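Local atomic coordinates of protease (Penicillium cyclopium, PDB entry 5Z6O), a protein that acts as a subtilisin-like serine protease of the proteinase K type, probably cleaving proteins such as casein, gelatin and collagen type IV. Residues T60-N65 with V97-A102; V41-D46 with D67-G72. All blocks are in the same frame, centred on the assembly; numbering follows the deposited sequence. Where two conformers were deposited one is given.

Contact 1. Residues T60-N65 with V97-A102; sequences TNTADN and VKVLGA
T60 meets V97 at the edge of the central parallel sheet: methyl CG2 of T60 rests 4.0 Å from CG1 of V97. On the backbone, T60 accepts from the next residue of the partner strand, K98 N to T60 O at 2.9 Å and nearly straight. N61 turns to the other face and lies beside K98, both side chains pointing the same way, with the amide ND2 3.6 Å from CD of the lysine. Its CG sits anti to the backbone N (chi1 -177°), and OD1 accepts from A63 N, close to its carbonyl plane, and from D64 N, which stands above it, an Asx turn extended to an Asx motif. T62 N then closes the strand pairing on K98 O at 2.8 Å, approaching almost head-on to the carbonyl. The T62 hydroxyl OG1 packs 3.5 Å from V99 CG1 but has its hydrogen bond with Q110 O of helix 108-124. A63 presses against the backbone of V99 and L100, with A63 CB 3.8 Å from L100 C. D64 comes across the end of K98 at about a right angle. K98 is extended throughout and brings NZ 3.2 Å from D64 OD1, on the syn side of the carboxylate; the second oxygen gets a weak bond. N61 ND2 holds the same OD1 from within its own amide plane, and D66 N adds a further bond. The contact joins the two strands of the beta-alpha-beta unit that runs through helix 73-82. Because K98 NZ also bonds the carbonyls of D66 and T68, its ammonium has partners along the loop as well as the D64 carboxylate, a setting likely to favour the charged lysine.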
ATOM      1  N   THR A  60      -8.061  -0.342 -15.772  1.00 13.72           N
ATOM      2  CA  THR A  60      -8.296   0.763 -16.697  1.00 14.02           C
ATOM      3  C   THR A  60      -7.039   1.621 -16.806  1.00 15.99           C
ATOM      4  O   THR A  60      -6.076   1.451 -16.060  1.00 14.24           O
ATOM      5  CB  THR A  60      -9.529   1.575 -16.261  1.00 16.99           C
ATOM      6  OG1 THR A  60     -10.010   2.342 -17.367  1.00 21.24           O
ATOM      7  CG2 THR A  60      -9.235   2.529 -15.081  1.00 17.10           C
ATOM      8  N   ASN A  61      -7.051   2.540 -17.770  1.00 13.49           N
ATOM      9  CA  ASN A  61      -5.908   3.397 -18.060  1.00 10.90           C
ATOM     10  C   ASN A  61      -6.500   4.767 -18.332  1.00 19.28           C
ATOM     11  O   ASN A  61      -7.156   4.951 -19.356  1.00 17.84           O
ATOM     12  CB  ASN A  61      -5.094   2.873 -19.270  1.00 13.24           C
ATOM     13  CG  ASN A  61      -3.846   3.703 -19.571  1.00 14.82           C
ATOM     14  OD1 ASN A  61      -3.686   4.836 -19.088  1.00 14.53           O
ATOM     15  ND2 ASN A  61      -2.941   3.134 -20.367  1.00 11.43           N
ATOM     16  N   THR A  62      -6.308   5.714 -17.423  1.00 14.46           N
ATOM     17  CA  THR A  62      -6.793   7.073 -17.654  1.00 12.07           C
ATOM     18  C   THR A  62      -5.679   8.018 -18.083  1.00 16.60           C
ATOM     19  O   THR A  62      -5.931   9.215 -18.279  1.00 19.96           O
ATOM     20  CB  THR A  62      -7.485   7.632 -16.424  1.00 12.63           C
ATOM     21  OG1 THR A  62      -6.516   7.831 -15.397  1.00 17.24           O
ATOM     22  CG2 THR A  62      -8.629   6.725 -15.950  1.00 14.19           C
ATOM     23  N   ALA A  63      -4.464   7.521 -18.262  1.00 15.02           N
ATOM     24  CA  ALA A  63      -3.316   8.363 -18.576  1.00 15.30           C
ATOM     25  C   ALA A  63      -2.952   8.387 -20.053  1.00 24.85           C
ATOM     26  O   ALA A  63      -2.570   9.438 -20.556  1.00 21.54           O
ATOM     27  CB  ALA A  63      -2.059   7.913 -17.807  1.00 14.16           C
ATOM     28  N   ASP A  64      -2.956   7.249 -20.740  1.00 17.80           N
ATOM     29  CA  ASP A  64      -2.525   7.209 -22.140  1.00 18.43           C
ATOM     30  C   ASP A  64      -3.131   5.971 -22.804  1.00 16.96           C
ATOM     31  O   ASP A  64      -4.119   5.413 -22.313  1.00 19.21           O
ATOM     32  CB  ASP A  64      -0.989   7.263 -22.240  1.00 14.78           C
ATOM     33  CG  ASP A  64      -0.291   6.113 -21.516  1.00 19.75           C
ATOM     34  OD1 ASP A  64      -0.857   5.007 -21.441  1.00 14.16           O
ATOM     35  OD2 ASP A  64       0.853   6.306 -21.035  1.00 25.23           O
ATOM     36  N   ASN A  65      -2.580   5.577 -23.951  1.00 19.55           N
ATOM     37  CA  ASN A  65      -3.088   4.454 -24.727  0.62 21.59           C
ATOM     38  C   ASN A  65      -2.185   3.236 -24.645  1.00 20.75           C
ATOM     39  O   ASN A  65      -2.352   2.304 -25.435  1.00 23.37           O
ATOM     40  CB  ASN A  65      -3.261   4.855 -26.202  0.62 24.61           C
ATOM     41  CG  ASN A  65      -4.401   5.823 -26.417  0.62 30.04           C
ATOM     42  OD1 ASN A  65      -4.294   6.752 -27.218  0.62 35.80           O
ATOM     43  ND2 ASN A  65      -5.495   5.619 -25.694  0.62 31.62           N
ATOM     44  N   VAL A  97      -4.840   0.046 -12.025  1.00  8.38           N
ATOM     45  CA  VAL A  97      -5.531   1.265 -12.413  1.00  7.78           C
ATOM     46  C   VAL A  97      -4.447   2.269 -12.792  1.00 17.36           C
ATOM     47  O   VAL A  97      -3.839   2.905 -11.926  1.00 13.74           O
ATOM     48  CB  VAL A  97      -6.437   1.799 -11.295  1.00 15.79           C
ATOM     49  CG1 VAL A  97      -7.157   3.068 -11.759  1.00 13.94           C
ATOM     50  CG2 VAL A  97      -7.459   0.718 -10.834  1.00 13.77           C
ATOM     51  N   LYS A  98      -4.192   2.436 -14.080  1.00 11.52           N
ATOM     52  CA  LYS A  98      -3.087   3.276 -14.523  1.00 10.11           C
ATOM     53  C   LYS A  98      -3.581   4.715 -14.653  1.00 14.65           C
ATOM     54  O   LYS A  98      -4.460   4.998 -15.488  1.00 11.87           O
ATOM     55  CB  LYS A  98      -2.530   2.794 -15.859  1.00 10.60           C
ATOM     56  CG  LYS A  98      -1.419   3.696 -16.362  1.00 10.21           C
ATOM     57  CD  LYS A  98      -0.652   3.071 -17.564  1.00 11.65           C
ATOM     58  CE  LYS A  98       0.137   4.149 -18.238  1.00 11.63           C
ATOM     59  NZ  LYS A  98       0.982   3.512 -19.306  1.00 12.48           N
ATOM     60  N   VAL A  99      -3.023   5.624 -13.839  1.00 14.66           N
ATOM     61  CA  VAL A  99      -3.476   7.022 -13.818  1.00 12.12           C
ATOM     62  C   VAL A  99      -2.295   7.966 -14.007  1.00 13.02           C
ATOM     63  O   VAL A  99      -2.474   9.185 -14.132  1.00 18.24           O
ATOM     64  CB  VAL A  99      -4.216   7.363 -12.515  1.00 12.82           C
ATOM     65  CG1 VAL A  99      -5.457   6.478 -12.303  1.00 13.99           C
ATOM     66  CG2 VAL A  99      -3.250   7.265 -11.321  1.00 14.50           C
ATOM     67  N   LEU A 100      -1.082   7.419 -14.008  1.00 13.15           N
ATOM     68  CA  LEU A 100       0.142   8.178 -14.222  1.00 15.19           C
ATOM     69  C   LEU A 100       0.887   7.617 -15.428  1.00 19.52           C
ATOM     70  O   LEU A 100       0.888   6.407 -15.656  1.00 17.83           O
ATOM     71  CB  LEU A 100       1.079   8.086 -13.019  1.00 16.83           C
ATOM     72  CG  LEU A 100       0.477   8.339 -11.632  1.00 25.00           C
ATOM     73  CD1 LEU A 100       1.534   8.010 -10.574  1.00 22.12           C
ATOM     74  CD2 LEU A 100       0.025   9.774 -11.536  1.00 20.22           C
ATOM     75  N   GLY A 101       1.573   8.500 -16.156  1.00 18.65           N
ATOM     76  CA  GLY A 101       2.290   8.133 -17.358  1.00 21.77           C
ATOM     77  C   GLY A 101       3.657   7.549 -17.062  1.00 24.62           C
ATOM     78  O   GLY A 101       4.047   7.324 -15.912  1.00 23.93           O
ATOM     79  N   ALA A 102       4.406   7.295 -18.137  1.00 20.75           N
ATOM     80  CA  ALA A 102       5.710   6.662 -17.960  1.00 23.92           C
ATOM     81  C   ALA A 102       6.674   7.515 -17.151  1.00 21.75           C
ATOM     82  O   ALA A 102       7.567   6.966 -16.491  1.00 26.45           O
ATOM     83  CB  ALA A 102       6.321   6.306 -19.311  1.00 24.75           C
TER

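Contact 2. Residues V41-D46 with D67-G72; sequences VDTGID and DTDGNG
T43 and D69 carry the tight part of this contact: the hydroxyl OG1 of T43 donates to D69 OD1 at 2.8 Å, coming from above the carboxylate plane. The same oxygen takes N71 N and G72 N, so three donors grip one atom; the two backbone bonds make an Asx turn and an Asx motif that shape the loop before helix 73-82. D69 CG stands anti to its backbone N (chi1 178°) and comes 3.3 Å from G44 O. The other oxygen, OD2, bonds T75 OG1; G44 O is an acceptor too, so that approach is packing, not a bond. At G44 the chains are so close, with T68 O and D69 CA beside it, that a CB would be crowded, and its own backbone angles call for glycine.

This is the subtilase arrangement in which the loop after the aspartate assigned to the charge relay system by close similarity, D42, packs on the loop leading to the histidine, H73. N71 crosses T43 at about a right angle, with CB 3.7 Å from T43 CG2; OD1 of N71 bonds H73 ND1, and its ND2 bonds A102 O. T43 OG1 also receives G74 N.

The T68-G70 side is looser. T68 and G70 are exposed, and here a water spans the contact, donating a hydrogen bond to T43 O at 2.7 Å and accepting from G70 N at 3.0 Å.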
ATOM      1  N   VAL A  41      -3.405   2.050  -7.773  1.00 10.27           N
ATOM      2  CA  VAL A  41      -3.667   3.295  -8.495  1.00  7.53           C
ATOM      3  C   VAL A  41      -2.320   3.983  -8.689  1.00 10.03           C
ATOM      4  O   VAL A  41      -1.796   4.625  -7.765  1.00 12.74           O
ATOM      5  CB  VAL A  41      -4.655   4.180  -7.720  1.00  8.14           C
ATOM      6  CG1 VAL A  41      -4.902   5.489  -8.445  1.00 11.61           C
ATOM      7  CG2 VAL A  41      -5.990   3.443  -7.481  1.00 12.10           C
ATOM      8  N   ASP A  42      -1.725   3.845  -9.878  1.00  8.80           N
ATOM      9  CA  ASP A  42      -0.303   4.138 -10.024  1.00  9.13           C
ATOM     10  C   ASP A  42       0.058   4.230 -11.506  1.00  8.54           C
ATOM     11  O   ASP A  42      -0.797   4.597 -12.323  1.00 10.48           O
ATOM     12  CB  ASP A  42       0.505   3.050  -9.300  1.00  9.89           C
ATOM     13  CG  ASP A  42       1.820   3.537  -8.771  1.00 20.45           C
ATOM     14  OD1 ASP A  42       2.631   4.052  -9.574  1.00 13.93           O
ATOM     15  OD2 ASP A  42       2.052   3.366  -7.548  1.00 16.93           O
ATOM     16  N   THR A  43       1.301   3.886 -11.864  1.00 10.38           N
ATOM     17  CA  THR A  43       1.749   3.932 -13.251  1.00 10.40           C
ATOM     18  C   THR A  43       1.341   2.714 -14.094  1.00 12.32           C
ATOM     19  O   THR A  43       1.812   2.593 -15.237  1.00 12.42           O
ATOM     20  CB  THR A  43       3.265   4.088 -13.312  1.00 10.18           C
ATOM     21  OG1 THR A  43       3.923   2.932 -12.778  1.00  9.95           O
ATOM     22  CG2 THR A  43       3.723   5.309 -12.537  1.00 12.22           C
ATOM     23  N   GLY A  44       0.502   1.823 -13.585  1.00 11.08           N
ATOM     24  CA  GLY A  44       0.241   0.560 -14.246  1.00 10.69           C
ATOM     25  C   GLY A  44       1.042  -0.576 -13.640  1.00 15.04           C
ATOM     26  O   GLY A  44       1.926  -0.386 -12.814  1.00 14.19           O
ATOM     27  N   ILE A  45       0.698  -1.798 -14.045  1.00  8.95           N
ATOM     28  CA  ILE A  45       1.335  -3.000 -13.515  1.00  8.65           C
ATOM     29  C   ILE A  45       1.734  -3.895 -14.671  1.00 16.38           C
ATOM     30  O   ILE A  45       0.936  -4.111 -15.592  1.00 14.22           O
ATOM     31  CB  ILE A  45       0.389  -3.780 -12.593  1.00 10.96           C
ATOM     32  CG1 ILE A  45      -0.061  -2.936 -11.415  1.00  8.71           C
ATOM     33  CG2 ILE A  45       1.063  -5.072 -12.094  1.00  9.32           C
ATOM     34  CD1 ILE A  45      -1.201  -3.625 -10.654  1.00 10.01           C
ATOM     35  N   ASP A  46       2.938  -4.455 -14.595  1.00 10.77           N
ATOM     36  CA  ASP A  46       3.359  -5.508 -15.539  1.00 11.24           C
ATOM     37  C   ASP A  46       2.673  -6.784 -15.093  1.00 11.79           C
ATOM     38  O   ASP A  46       3.228  -7.579 -14.331  1.00 13.60           O
ATOM     39  CB  ASP A  46       4.876  -5.639 -15.545  1.00  9.55           C
ATOM     40  CG  ASP A  46       5.377  -6.747 -16.459  1.00 21.17           C
ATOM     41  OD1 ASP A  46       4.581  -7.328 -17.201  1.00 16.29           O
ATOM     42  OD2 ASP A  46       6.575  -7.045 -16.398  1.00 23.35           O
ATOM     43  N   ASP A  67      -1.109   0.201 -22.388  1.00 12.69           N
ATOM     44  CA  ASP A  67      -1.586  -0.530 -21.205  1.00 12.76           C
ATOM     45  C   ASP A  67      -0.477  -1.383 -20.603  1.00 14.42           C
ATOM     46  O   ASP A  67      -0.582  -2.613 -20.418  1.00 15.72           O
ATOM     47  CB  ASP A  67      -2.789  -1.383 -21.545  1.00  8.55           C
ATOM     48  CG  ASP A  67      -3.963  -0.541 -21.996  1.00 18.95           C
ATOM     49  OD1 ASP A  67      -4.058   0.641 -21.571  1.00 18.02           O
ATOM     50  OD2 ASP A  67      -4.770  -1.031 -22.806  1.00 15.59           O
ATOM     51  N   THR A  68       0.627  -0.703 -20.323  1.00 14.31           N
ATOM     52  CA  THR A  68       1.768  -1.322 -19.675  1.00 18.05           C
ATOM     53  C   THR A  68       2.272  -0.379 -18.597  1.00 16.09           C
ATOM     54  O   THR A  68       1.973   0.818 -18.601  1.00 11.33           O
ATOM     55  CB  THR A  68       2.920  -1.609 -20.660  1.00 19.33           C
ATOM     56  OG1 THR A  68       3.404  -0.370 -21.197  1.00 20.09           O
ATOM     57  CG2 THR A  68       2.449  -2.459 -21.819  1.00 18.30           C
ATOM     58  N   ASP A  69       3.095  -0.919 -17.701  1.00 13.67           N
ATOM     59  CA  ASP A  69       3.799  -0.075 -16.734  1.00 13.43           C
ATOM     60  C   ASP A  69       5.114   0.403 -17.361  1.00 15.53           C
ATOM     61  O   ASP A  69       6.127  -0.308 -17.342  1.00 16.59           O
ATOM     62  CB  ASP A  69       4.046  -0.857 -15.441  1.00 11.47           C
ATOM     63  CG  ASP A  69       4.830  -0.032 -14.422  1.00 13.60           C
ATOM     64  OD1 ASP A  69       4.977   1.170 -14.660  1.00 12.31           O
ATOM     65  OD2 ASP A  69       5.310  -0.576 -13.413  1.00 10.67           O
ATOM     66  N   GLY A  70       5.117   1.602 -17.915  1.00 17.33           N
ATOM     67  CA  GLY A  70       6.343   2.102 -18.503  1.00 18.31           C
ATOM     68  C   GLY A  70       7.271   2.799 -17.532  1.00 24.81           C
ATOM     69  O   GLY A  70       8.318   3.320 -17.930  1.00 25.38           O
ATOM     70  N   ASN A  71       6.927   2.808 -16.253  1.00 13.20           N
ATOM     71  CA  ASN A  71       7.695   3.515 -15.240  1.00 13.05           C
ATOM     72  C   ASN A  71       8.376   2.564 -14.276  1.00 18.44           C
ATOM     73  O   ASN A  71       9.567   2.695 -14.005  1.00 17.75           O
ATOM     74  CB  ASN A  71       6.754   4.443 -14.470  1.00 13.89           C
ATOM     75  CG  ASN A  71       7.456   5.191 -13.371  1.00 19.85           C
ATOM     76  OD1 ASN A  71       7.676   4.658 -12.290  1.00 16.62           O
ATOM     77  ND2 ASN A  71       7.840   6.422 -13.645  1.00 17.14           N
ATOM     78  N   GLY A  72       7.627   1.619 -13.709  1.00 14.72           N
ATOM     79  CA  GLY A  72       8.157   0.665 -12.752  1.00 12.99           C
ATOM     80  C   GLY A  72       7.538   0.784 -11.373  1.00 12.79           C
ATOM     81  O   GLY A  72       7.456  -0.220 -10.655  1.00 13.37           O
TER
HETATM   82  O   HOH W   1       3.362   3.898 -17.077  1.00 23.59           O

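Overall arrangement
Contact 1 lies at the sheet's edge and pairs outermost strand 56-61 with 93-98; contact 2 sits one strand further in, where 37-42 ends in the active site. Both are partly buried, and they touch, their centres about 8 Å apart: V99 N probably bonds D42 O, and K98 CD packs on T43 O. The loop after strand 56-61 supplies both, residues 62-65 to contact 1 and 67-72 to contact 2. Contact 1 mixes strand pairing with a lysine-aspartate salt bridge, whereas contact 2 has no strand pairing and relies on one aspartate oxygen capturing hydroxyl and backbone donors, with water at its exposed side.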